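Long-range contacts in 2-hydroxyisobutanoyl-CoA mutase large subunit (Aquincola tertiaricarbonis, PDB 4R3U), which catalyses, together with its small cobalamin-binding partner subunit, the reversible isomerization of 2-hydroxyisobutyryl-CoA and (S)-3-hydroxybutyryl-CoA: residues D211-Y216 with L275-N280; A268-A273 with F434-E439; T157-E162 with I506-R511. All coordinates share one frame; numbering follows the deposited sequence.

Interaction 1: D211-Y216 with L275-N280; sequences DILKEY and LITYVN
Asp211 OD1 is gripped by two donors that come from opposite faces of its carboxylate: Tyr278 OH, 2.5 Å away, and the backbone Lys214 N, 3.3 Å away. The second bond is a helix-capping bond, since Asp211 stands just ahead of the turn that leads into helix 213-219; the first is a tether thrown across from helix 264-283. Neither donor lies in the carboxylate plane; the phenol stands 37° out of it. Asp211 and Tyr278 cross at about a right angle, and ring and carboxylate are turned steeply against each other. With CG anti to the backbone N (chi1 -177°), the carboxylate carbon of Asp211 reaches the ring edge, in the plane of the ring. OD2 accepts from Ser253 N of strand 252-253, so both carboxylate oxygens are engaged.

The phenol oxygen in turn receives a weak, strongly bent bond from Ile212 N at 2.8 Å, so that it sits between the backbone at the start of the helix and the carboxylate. Leu213 meets Tyr278 tip to tip. Its CD1 lies over one face of the ring, 3.8 Å from the centroid and offset toward the rim, a CH-pi contact, and the same methyl touches Thr277 CB at 3.7 Å. Ile447 and Ile450 of helix 446-451 also pack on Leu213, while Val233 of helix 226-243 and Ile252 touch the tyrosine.

The contact is thus a buried polar one with isoleucine, valine and leucine side chains packed beside it. Gln209 and Asn251, which bind the acyl-CoA, are near Asp211, although the ligand itself is about 10 Å from its side chain. The phenol and two backbone N-H groups directed at OD1 and OD2 would be expected to stabilise a negatively charged Asp211.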
loop_
_atom_site.group_PDB
_atom_site.type_symbol
_atom_site.label_atom_id
_atom_site.label_comp_id
_atom_site.label_asym_id
_atom_site.label_seq_id
_atom_site.Cartn_x
_atom_site.Cartn_y
_atom_site.Cartn_z
ATOM N N ASP A 211 3.418 -9.885 29.497
ATOM C CA ASP A 211 4.882 -10.038 29.348
ATOM C C ASP A 211 5.655 -8.928 30.030
ATOM O O ASP A 211 5.777 -7.832 29.496
ATOM C CB ASP A 211 5.292 -10.142 27.849
ATOM C CG ASP A 211 6.764 -10.381 27.560
ATOM O OD1 ASP A 211 7.581 -10.395 28.524
ATOM O OD2 ASP A 211 7.109 -10.517 26.380
ATOM N N ILE A 212 6.207 -9.247 31.194
ATOM C CA ILE A 212 6.990 -8.300 31.996
ATOM C C ILE A 212 8.465 -8.193 31.591
ATOM O O ILE A 212 9.059 -7.133 31.727
ATOM C CB ILE A 212 6.767 -8.520 33.506
ATOM C CG1 ILE A 212 7.039 -7.252 34.315
ATOM C CG2 ILE A 212 7.527 -9.757 34.044
ATOM C CD1 ILE A 212 5.953 -6.225 34.262
ATOM N N LEU A 213 9.044 -9.257 31.060
ATOM C CA LEU A 213 10.449 -9.239 30.648
ATOM C C LEU A 213 10.732 -8.152 29.605
ATOM O O LEU A 213 11.714 -7.404 29.733
ATOM C CB LEU A 213 10.943 -10.657 30.249
ATOM C CG LEU A 213 10.837 -11.754 31.387
ATOM C CD1 LEU A 213 11.113 -13.135 30.877
ATOM C CD2 LEU A 213 11.724 -11.457 32.567
ATOM N N LYS A 214 9.788 -7.954 28.680
ATOM C CA LYS A 214 9.910 -6.944 27.645
ATOM C C LYS A 214 9.696 -5.542 28.193
ATOM O O LYS A 214 10.067 -4.577 27.540
ATOM C CB LYS A 214 8.985 -7.273 26.449
ATOM C CG LYS A 214 7.497 -7.176 26.711
ATOM C CD LYS A 214 6.899 -5.836 26.328
ATOM C CE LYS A 214 5.391 -5.937 26.329
ATOM N NZ LYS A 214 4.794 -5.999 27.705
ATOM N N GLU A 215 9.072 -5.426 29.385
ATOM C CA GLU A 215 8.838 -4.151 30.084
ATOM C C GLU A 215 10.160 -3.638 30.642
ATOM O O GLU A 215 10.474 -2.467 30.474
ATOM C CB GLU A 215 7.798 -4.329 31.202
ATOM C CG GLU A 215 6.367 -4.541 30.686
ATOM C CD GLU A 215 5.844 -3.436 29.792
ATOM O OE1 GLU A 215 6.234 -2.272 30.003
ATOM O OE2 GLU A 215 5.128 -3.742 28.817
ATOM N N TYR A 216 10.971 -4.540 31.239
ATOM C CA TYR A 216 12.302 -4.177 31.747
ATOM C C TYR A 216 13.239 -3.829 30.588
ATOM O O TYR A 216 14.023 -2.883 30.669
ATOM C CB TYR A 216 12.895 -5.303 32.617
ATOM C CG TYR A 216 12.078 -5.596 33.855
ATOM C CD1 TYR A 216 11.992 -4.673 34.895
ATOM C CD2 TYR A 216 11.403 -6.802 33.998
ATOM C CE1 TYR A 216 11.215 -4.929 36.028
ATOM C CE2 TYR A 216 10.634 -7.074 35.132
ATOM C CZ TYR A 216 10.532 -6.130 36.140
ATOM O OH TYR A 216 9.760 -6.391 37.250
ATOM N N LEU A 275 10.583 -15.981 25.941
ATOM C CA LEU A 275 9.772 -17.197 25.882
ATOM C C LEU A 275 10.431 -18.325 26.695
ATOM O O LEU A 275 9.762 -18.944 27.526
ATOM C CB LEU A 275 9.531 -17.659 24.423
ATOM C CG LEU A 275 9.119 -19.139 24.250
ATOM C CD1 LEU A 275 7.646 -19.360 24.563
ATOM C CD2 LEU A 275 9.481 -19.641 22.895
ATOM N N ILE A 276 11.722 -18.580 26.455
ATOM C CA ILE A 276 12.474 -19.628 27.139
ATOM C C ILE A 276 12.390 -19.481 28.674
ATOM O O ILE A 276 12.068 -20.450 29.360
ATOM C CB ILE A 276 13.920 -19.720 26.582
ATOM C CG1 ILE A 276 13.902 -20.343 25.172
ATOM C CG2 ILE A 276 14.875 -20.485 27.577
ATOM C CD1 ILE A 276 15.053 -19.885 24.261
ATOM N N THR A 277 12.596 -18.251 29.181
ATOM C CA THR A 277 12.530 -17.913 30.606
ATOM C C THR A 277 11.160 -18.287 31.179
ATOM O O THR A 277 11.099 -18.938 32.225
ATOM C CB THR A 277 12.877 -16.438 30.789
ATOM O OG1 THR A 277 14.044 -16.157 30.029
ATOM C CG2 THR A 277 13.101 -16.048 32.235
ATOM N N TYR A 278 10.081 -17.911 30.473
ATOM C CA TYR A 278 8.684 -18.157 30.841
ATOM C C TYR A 278 8.334 -19.630 30.900
ATOM O O TYR A 278 7.727 -20.062 31.881
ATOM C CB TYR A 278 7.722 -17.387 29.900
ATOM C CG TYR A 278 7.687 -15.876 30.097
ATOM C CD1 TYR A 278 7.647 -15.316 31.378
ATOM C CD2 TYR A 278 7.602 -15.011 29.006
ATOM C CE1 TYR A 278 7.582 -13.937 31.565
ATOM C CE2 TYR A 278 7.549 -13.625 29.179
ATOM C CZ TYR A 278 7.512 -13.094 30.464
ATOM O OH TYR A 278 7.436 -11.737 30.679
ATOM N N VAL A 279 8.731 -20.403 29.881
ATOM C CA VAL A 279 8.475 -21.840 29.790
ATOM C C VAL A 279 9.145 -22.576 30.938
ATOM O O VAL A 279 8.527 -23.464 31.550
ATOM C CB VAL A 279 8.866 -22.434 28.409
ATOM C CG1 VAL A 279 8.606 -23.946 28.364
ATOM C CG2 VAL A 279 8.117 -21.733 27.284
ATOM N N ASN A 280 10.396 -22.180 31.256
ATOM C CA ASN A 280 11.168 -22.748 32.372
ATOM C C ASN A 280 10.474 -22.488 33.719
ATOM O O ASN A 280 10.374 -23.401 34.539
ATOM C CB ASN A 280 12.591 -22.193 32.387
ATOM C CG ASN A 280 13.490 -22.695 31.275
ATOM O OD1 ASN A 280 13.408 -23.837 30.826
ATOM N ND2 ASN A 280 14.425 -21.866 30.850
#

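Interaction 2: A268-A273 with F434-E439; sequences AAFTLA and FEILEE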
loop_
_atom_site.group_PDB
_atom_site.type_symbol
_atom_site.label_atom_id
_atom_site.label_comp_id
_atom_site.label_asym_id
_atom_site.label_seq_id
_atom_site.Cartn_x
_atom_site.Cartn_y
_atom_site.Cartn_z
ATOM N N ALA A 268 13.126 -10.349 17.161
ATOM C CA ALA A 268 12.893 -11.787 17.062
ATOM C C ALA A 268 13.610 -12.575 18.162
ATOM O O ALA A 268 12.971 -13.318 18.915
ATOM C CB ALA A 268 13.314 -12.295 15.675
ATOM N N ALA A 269 14.930 -12.402 18.265
ATOM C CA ALA A 269 15.760 -13.122 19.239
ATOM C C ALA A 269 15.485 -12.801 20.696
ATOM O O ALA A 269 15.442 -13.720 21.497
ATOM C CB ALA A 269 17.230 -12.930 18.923
ATOM N N PHE A 270 15.278 -11.515 21.051
ATOM C CA PHE A 270 15.015 -11.130 22.451
ATOM C C PHE A 270 13.634 -11.595 22.939
ATOM O O PHE A 270 13.492 -11.917 24.118
ATOM C CB PHE A 270 15.255 -9.628 22.690
ATOM C CG PHE A 270 16.639 -9.082 22.369
ATOM C CD1 PHE A 270 17.701 -9.938 22.077
ATOM C CD2 PHE A 270 16.887 -7.718 22.398
ATOM C CE1 PHE A 270 18.965 -9.436 21.798
ATOM C CE2 PHE A 270 18.170 -7.225 22.164
ATOM C CZ PHE A 270 19.191 -8.085 21.846
ATOM N N THR A 271 12.657 -11.718 22.018
ATOM C CA THR A 271 11.317 -12.212 22.316
ATOM C C THR A 271 11.404 -13.712 22.594
ATOM O O THR A 271 10.800 -14.199 23.568
ATOM C CB THR A 271 10.332 -11.874 21.185
ATOM O OG1 THR A 271 10.388 -10.479 20.935
ATOM C CG2 THR A 271 8.896 -12.250 21.526
ATOM N N LEU A 272 12.172 -14.433 21.760
ATOM C CA LEU A 272 12.400 -15.856 21.972
ATOM C C LEU A 272 13.171 -16.126 23.272
ATOM O O LEU A 272 12.827 -17.072 23.985
ATOM C CB LEU A 272 13.035 -16.518 20.749
ATOM C CG LEU A 272 12.101 -16.619 19.531
ATOM C CD1 LEU A 272 12.773 -17.328 18.390
ATOM C CD2 LEU A 272 10.773 -17.303 19.882
ATOM N N ALA A 273 14.127 -15.230 23.642
ATOM C CA ALA A 273 14.882 -15.320 24.913
ATOM C C ALA A 273 13.919 -15.262 26.107
ATOM O O ALA A 273 14.051 -16.045 27.050
ATOM C CB ALA A 273 15.922 -14.208 24.995
ATOM N N PHE A 434 19.312 -18.158 16.518
ATOM C CA PHE A 434 19.841 -19.225 17.372
ATOM C C PHE A 434 21.174 -18.875 18.022
ATOM O O PHE A 434 21.378 -19.165 19.204
ATOM C CB PHE A 434 19.867 -20.586 16.659
ATOM C CG PHE A 434 18.513 -21.236 16.613
ATOM C CD1 PHE A 434 17.781 -21.438 17.775
ATOM C CD2 PHE A 434 17.969 -21.660 15.405
ATOM C CE1 PHE A 434 16.512 -22.012 17.724
ATOM C CE2 PHE A 434 16.694 -22.227 15.357
ATOM C CZ PHE A 434 15.980 -22.407 16.510
ATOM N N GLU A 435 22.039 -18.202 17.250
ATOM C CA GLU A 435 23.347 -17.672 17.591
ATOM C C GLU A 435 23.193 -16.671 18.768
ATOM O O GLU A 435 23.974 -16.738 19.706
ATOM C CB GLU A 435 23.851 -16.963 16.331
ATOM C CG GLU A 435 25.337 -16.928 16.087
ATOM C CD GLU A 435 25.609 -16.503 14.661
ATOM O OE1 GLU A 435 25.705 -15.279 14.413
ATOM O OE2 GLU A 435 25.666 -17.390 13.776
ATOM N N ILE A 436 22.162 -15.789 18.743
ATOM C CA ILE A 436 21.880 -14.839 19.826
ATOM C C ILE A 436 21.378 -15.558 21.078
ATOM O O ILE A 436 21.886 -15.313 22.176
ATOM C CB ILE A 436 20.932 -13.689 19.394
ATOM C CG1 ILE A 436 21.577 -12.793 18.287
ATOM C CG2 ILE A 436 20.416 -12.871 20.622
ATOM C CD1 ILE A 436 20.755 -11.457 17.944
ATOM N N LEU A 437 20.389 -16.453 20.901
ATOM C CA LEU A 437 19.792 -17.276 21.962
ATOM C C LEU A 437 20.858 -18.093 22.732
ATOM O O LEU A 437 20.730 -18.293 23.945
ATOM C CB LEU A 437 18.731 -18.228 21.369
ATOM C CG LEU A 437 17.397 -17.610 20.951
ATOM C CD1 LEU A 437 16.493 -18.673 20.393
ATOM C CD2 LEU A 437 16.708 -16.934 22.125
ATOM N N GLU A 438 21.901 -18.523 22.014
ATOM C CA GLU A 438 23.037 -19.279 22.519
ATOM C C GLU A 438 23.909 -18.384 23.411
ATOM O O GLU A 438 24.332 -18.834 24.474
ATOM C CB GLU A 438 23.844 -19.825 21.344
ATOM C CG GLU A 438 24.398 -21.209 21.584
ATOM C CD GLU A 438 25.349 -21.669 20.499
ATOM O OE1 GLU A 438 25.003 -21.539 19.300
ATOM O OE2 GLU A 438 26.447 -22.162 20.854
ATOM N N GLU A 439 24.163 -17.123 22.989
ATOM C CA GLU A 439 24.962 -16.141 23.730
ATOM C C GLU A 439 24.274 -15.757 25.023
ATOM O O GLU A 439 24.928 -15.673 26.055
ATOM C CB GLU A 439 25.225 -14.899 22.884
ATOM C CG GLU A 439 26.455 -14.119 23.313
ATOM C CD GLU A 439 26.662 -12.809 22.567
ATOM O OE1 GLU A 439 26.588 -12.808 21.316
ATOM O OE2 GLU A 439 26.928 -11.785 23.236
#
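Ala269 CB and Ile436 CG2 touch at 3.6 Å, and the small alanine lets the branched chain of Ile436 come close to helix 264-283. Three carbons of Ile436, namely CB, CG2 and CD1, gather around that one methyl. CG2 does double duty: anti to the backbone N, it also reaches CE1 of Phe270 at 3.9 Å, meeting the ring at its edge and in its plane.

The next residue, Leu437, supplies the second half of the interface. Its CD2 settles against the backbone of the opposing helix, 3.4 Å from Ala273 N and 3.5 Å from Ala269 O, two atoms that are themselves joined by a helical hydrogen bond. The methyl therefore rests over an already paired N-H and C=O. Around it stand Leu272 CB at 3.9 Å and Ala273 CB at 4.0 Å, and Leu437 CD1 makes a looser contact with Leu272 CB. No hydrogen bond crosses between the segments.

A second shell packs against these groups and would limit their movement. Phe455 meets the Phe270 ring edge-to-face, and Gln458 and Ile459 of helix 454-472 also touch that ring. Cys319 of helix 306-327 contacts both Leu272 and Phe434, while Leu265 and Ile276 extend the apolar seam along helix 264-283 beside Ile436 and Leu437.

The short segments run 46° apart in direction, with axes 9.1 Å apart at closest approach. Helix 420-442 thus lies across helix 264-283, whose inner side, through Thr271, touches Phe298 and Phe300 of strand 298-302: a layer of helix outside helix, built on the alpha/beta TIM barrel of the acyl-CoA mutases.

Interaction 3: T157-E162 with I506-R511; sequences TLADME and ISRTRR
Asp160 CG stands anti to its carbonyl carbon (chi1 -60°) and Arg508 CG anti to its backbone N (chi1 -179°), and with the arginine chain bent at chi2 and chi3 the two groups meet. The two side chains cross obliquely, and Arg508 NE donates to Asp160 OD1 at 2.8 Å in a salt bridge. The nitrogen arrives nearly along the C-O axis of the carboxylate, while the oxygen lies somewhat out of the guanidinium plane; the two flat groups are turned 60° against each other. This is a single-point bridge through NE. The terminal NH2 is taken by Glu108, so the guanidinium links two acids.

Asp160 OD2 accepts from the backbone at the start of its own helix. Thr157 N donates to it at 3.3 Å from well above the carboxylate plane, and Asp160 N returns a weak bond to Thr157 OG1 at 3.4 Å. Together they form a capping box with Thr157 at the N-cap. Asp156 N and, from helix 501-515, Gln505 NE2 also donate to OD2.

The remaining contacts are loose. Ala159 CB lies 4.2 Å from Arg508 CD and 4.1 Å from Arg511 NH2, at the edge of the second guanidinium, whose NH1 pairs with Glu515. Thr157 CG2 approaches Thr509 OG1, a hydroxyl hydrogen-bonded to Asp156.

The contact joins the N-terminal end of helix 158-164 to helix 501-515, away from the substrate and cobalamin sites. Asp160 takes part both in the capping box and in the salt bridge, and Arg508 holds Glu108 as well, which makes the bridge one link in a charged network between the two helices.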
loop_
_atom_site.group_PDB
_atom_site.type_symbol
_atom_site.label_atom_id
_atom_site.label_comp_id
_atom_site.label_asym_id
_atom_site.label_seq_id
_atom_site.Cartn_x
_atom_site.Cartn_y
_atom_site.Cartn_z
ATOM N N THR A 157 -11.466 -0.053 39.021
ATOM C CA THR A 157 -12.446 -1.001 39.586
ATOM C C THR A 157 -13.125 -1.887 38.498
ATOM O O THR A 157 -13.080 -1.579 37.304
ATOM C CB THR A 157 -13.530 -0.192 40.336
ATOM O OG1 THR A 157 -14.254 0.611 39.394
ATOM C CG2 THR A 157 -12.961 0.708 41.417
ATOM N N LEU A 158 -13.761 -2.976 38.934
ATOM C CA LEU A 158 -14.521 -3.889 38.081
ATOM C C LEU A 158 -15.715 -3.112 37.481
ATOM O O LEU A 158 -16.085 -3.350 36.323
ATOM C CB LEU A 158 -14.986 -5.088 38.910
ATOM C CG LEU A 158 -16.080 -6.012 38.363
ATOM C CD1 LEU A 158 -15.652 -6.684 37.055
ATOM C CD2 LEU A 158 -16.428 -7.064 39.403
ATOM N N ALA A 159 -16.266 -2.143 38.257
ATOM C CA ALA A 159 -17.335 -1.236 37.853
ATOM C C ALA A 159 -16.982 -0.511 36.545
ATOM O O ALA A 159 -17.847 -0.383 35.679
ATOM C CB ALA A 159 -17.592 -0.227 38.951
ATOM N N ASP A 160 -15.707 -0.071 36.384
ATOM C CA ASP A 160 -15.208 0.619 35.188
ATOM C C ASP A 160 -15.169 -0.347 34.008
ATOM O O ASP A 160 -15.366 0.073 32.848
ATOM C CB ASP A 160 -13.776 1.143 35.383
ATOM C CG ASP A 160 -13.508 2.135 36.488
ATOM O OD1 ASP A 160 -14.445 2.869 36.875
ATOM O OD2 ASP A 160 -12.333 2.255 36.897
ATOM N N MET A 161 -14.801 -1.618 34.284
ATOM C CA MET A 161 -14.751 -2.634 33.223
ATOM C C MET A 161 -16.179 -2.952 32.693
ATOM O O MET A 161 -16.335 -3.239 31.505
ATOM C CB MET A 161 -14.026 -3.917 33.680
ATOM C CG MET A 161 -13.730 -4.867 32.527
ATOM S SD MET A 161 -12.648 -6.240 32.949
ATOM C CE MET A 161 -11.039 -5.321 33.137
ATOM N N GLU A 162 -17.200 -2.869 33.563
ATOM C CA GLU A 162 -18.591 -3.091 33.204
ATOM C C GLU A 162 -18.988 -2.002 32.228
ATOM O O GLU A 162 -19.604 -2.316 31.208
ATOM C CB GLU A 162 -19.485 -3.075 34.452
ATOM C CG GLU A 162 -19.222 -4.255 35.372
ATOM C CD GLU A 162 -19.793 -4.201 36.775
ATOM O OE1 GLU A 162 -20.209 -3.108 37.224
ATOM O OE2 GLU A 162 -19.781 -5.257 37.444
ATOM N N ILE A 506 -12.799 9.553 39.293
ATOM C CA ILE A 506 -12.627 9.544 40.763
ATOM C C ILE A 506 -13.977 9.313 41.462
ATOM O O ILE A 506 -14.062 8.505 42.394
ATOM C CB ILE A 506 -11.917 10.806 41.322
ATOM C CG1 ILE A 506 -10.795 11.391 40.407
ATOM C CG2 ILE A 506 -11.464 10.648 42.779
ATOM C CD1 ILE A 506 -9.588 10.658 40.197
ATOM N N SER A 507 -15.037 9.986 40.965
ATOM C CA SER A 507 -16.410 9.885 41.462
ATOM C C SER A 507 -16.819 8.431 41.631
ATOM O O SER A 507 -17.319 8.073 42.701
ATOM C CB SER A 507 -17.370 10.578 40.503
ATOM O OG SER A 507 -17.151 11.976 40.493
ATOM N N ARG A 508 -16.584 7.594 40.580
ATOM C CA ARG A 508 -16.894 6.165 40.568
ATOM C C ARG A 508 -15.997 5.366 41.500
ATOM O O ARG A 508 -16.511 4.517 42.231
ATOM C CB ARG A 508 -16.832 5.599 39.147
ATOM C CG ARG A 508 -17.171 4.106 39.047
ATOM C CD ARG A 508 -17.876 3.768 37.766
ATOM N NE ARG A 508 -17.000 4.009 36.626
ATOM C CZ ARG A 508 -17.420 4.288 35.404
ATOM N NH1 ARG A 508 -16.546 4.535 34.436
ATOM N NH2 ARG A 508 -18.716 4.354 35.144
ATOM N N THR A 509 -14.672 5.623 41.474
ATOM C CA THR A 509 -13.689 4.942 42.328
ATOM C C THR A 509 -14.026 5.168 43.803
ATOM O O THR A 509 -14.045 4.196 44.568
ATOM C CB THR A 509 -12.234 5.285 41.910
ATOM O OG1 THR A 509 -12.039 4.805 40.585
ATOM C CG2 THR A 509 -11.190 4.616 42.789
ATOM N N ARG A 510 -14.357 6.442 44.181
ATOM C CA ARG A 510 -14.725 6.856 45.547
ATOM C C ARG A 510 -15.995 6.141 46.028
ATOM O O ARG A 510 -16.077 5.752 47.206
ATOM C CB ARG A 510 -14.932 8.387 45.642
ATOM C CG ARG A 510 -13.651 9.223 45.630
ATOM C CD ARG A 510 -13.932 10.683 45.959
ATOM N NE ARG A 510 -12.751 11.524 45.755
ATOM C CZ ARG A 510 -12.762 12.860 45.728
ATOM N NH1 ARG A 510 -13.905 13.526 45.859
ATOM N NH2 ARG A 510 -11.633 13.536 45.542
ATOM N N ARG A 511 -16.979 5.992 45.108
ATOM C CA ARG A 511 -18.272 5.361 45.311
ATOM C C ARG A 511 -18.080 3.869 45.580
ATOM O O ARG A 511 -18.624 3.354 46.562
ATOM C CB ARG A 511 -19.162 5.583 44.070
ATOM C CG ARG A 511 -20.639 5.244 44.261
ATOM C CD ARG A 511 -21.353 4.908 42.958
ATOM N NE ARG A 511 -20.631 3.963 42.092
ATOM C CZ ARG A 511 -21.095 2.776 41.715
ATOM N NH1 ARG A 511 -22.288 2.359 42.124
ATOM N NH2 ARG A 511 -20.371 1.996 40.926
#

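Followed from the N terminus, the chain first enters interaction 3 at 157-162, whose partner 506-511 arrives only after 343 intervening residues; the loop it closes encloses both other contacts. Inside it, 211-216 opens interaction 1, and 268-273 opens interaction 2 before 275-280 closes the first, so these two cross, and 434-439 completes the second. Both draw on successive parts of helix 264-283, and they touch where Ile276 CD1 packs on Leu437 CD2 at 4.0 Å. That helix thus ties helix 213-219 to helix 420-442. Interaction 3 stands apart, its centre about 42 Å from that of interaction 2, fastening helix 501-515 to helix 158-164.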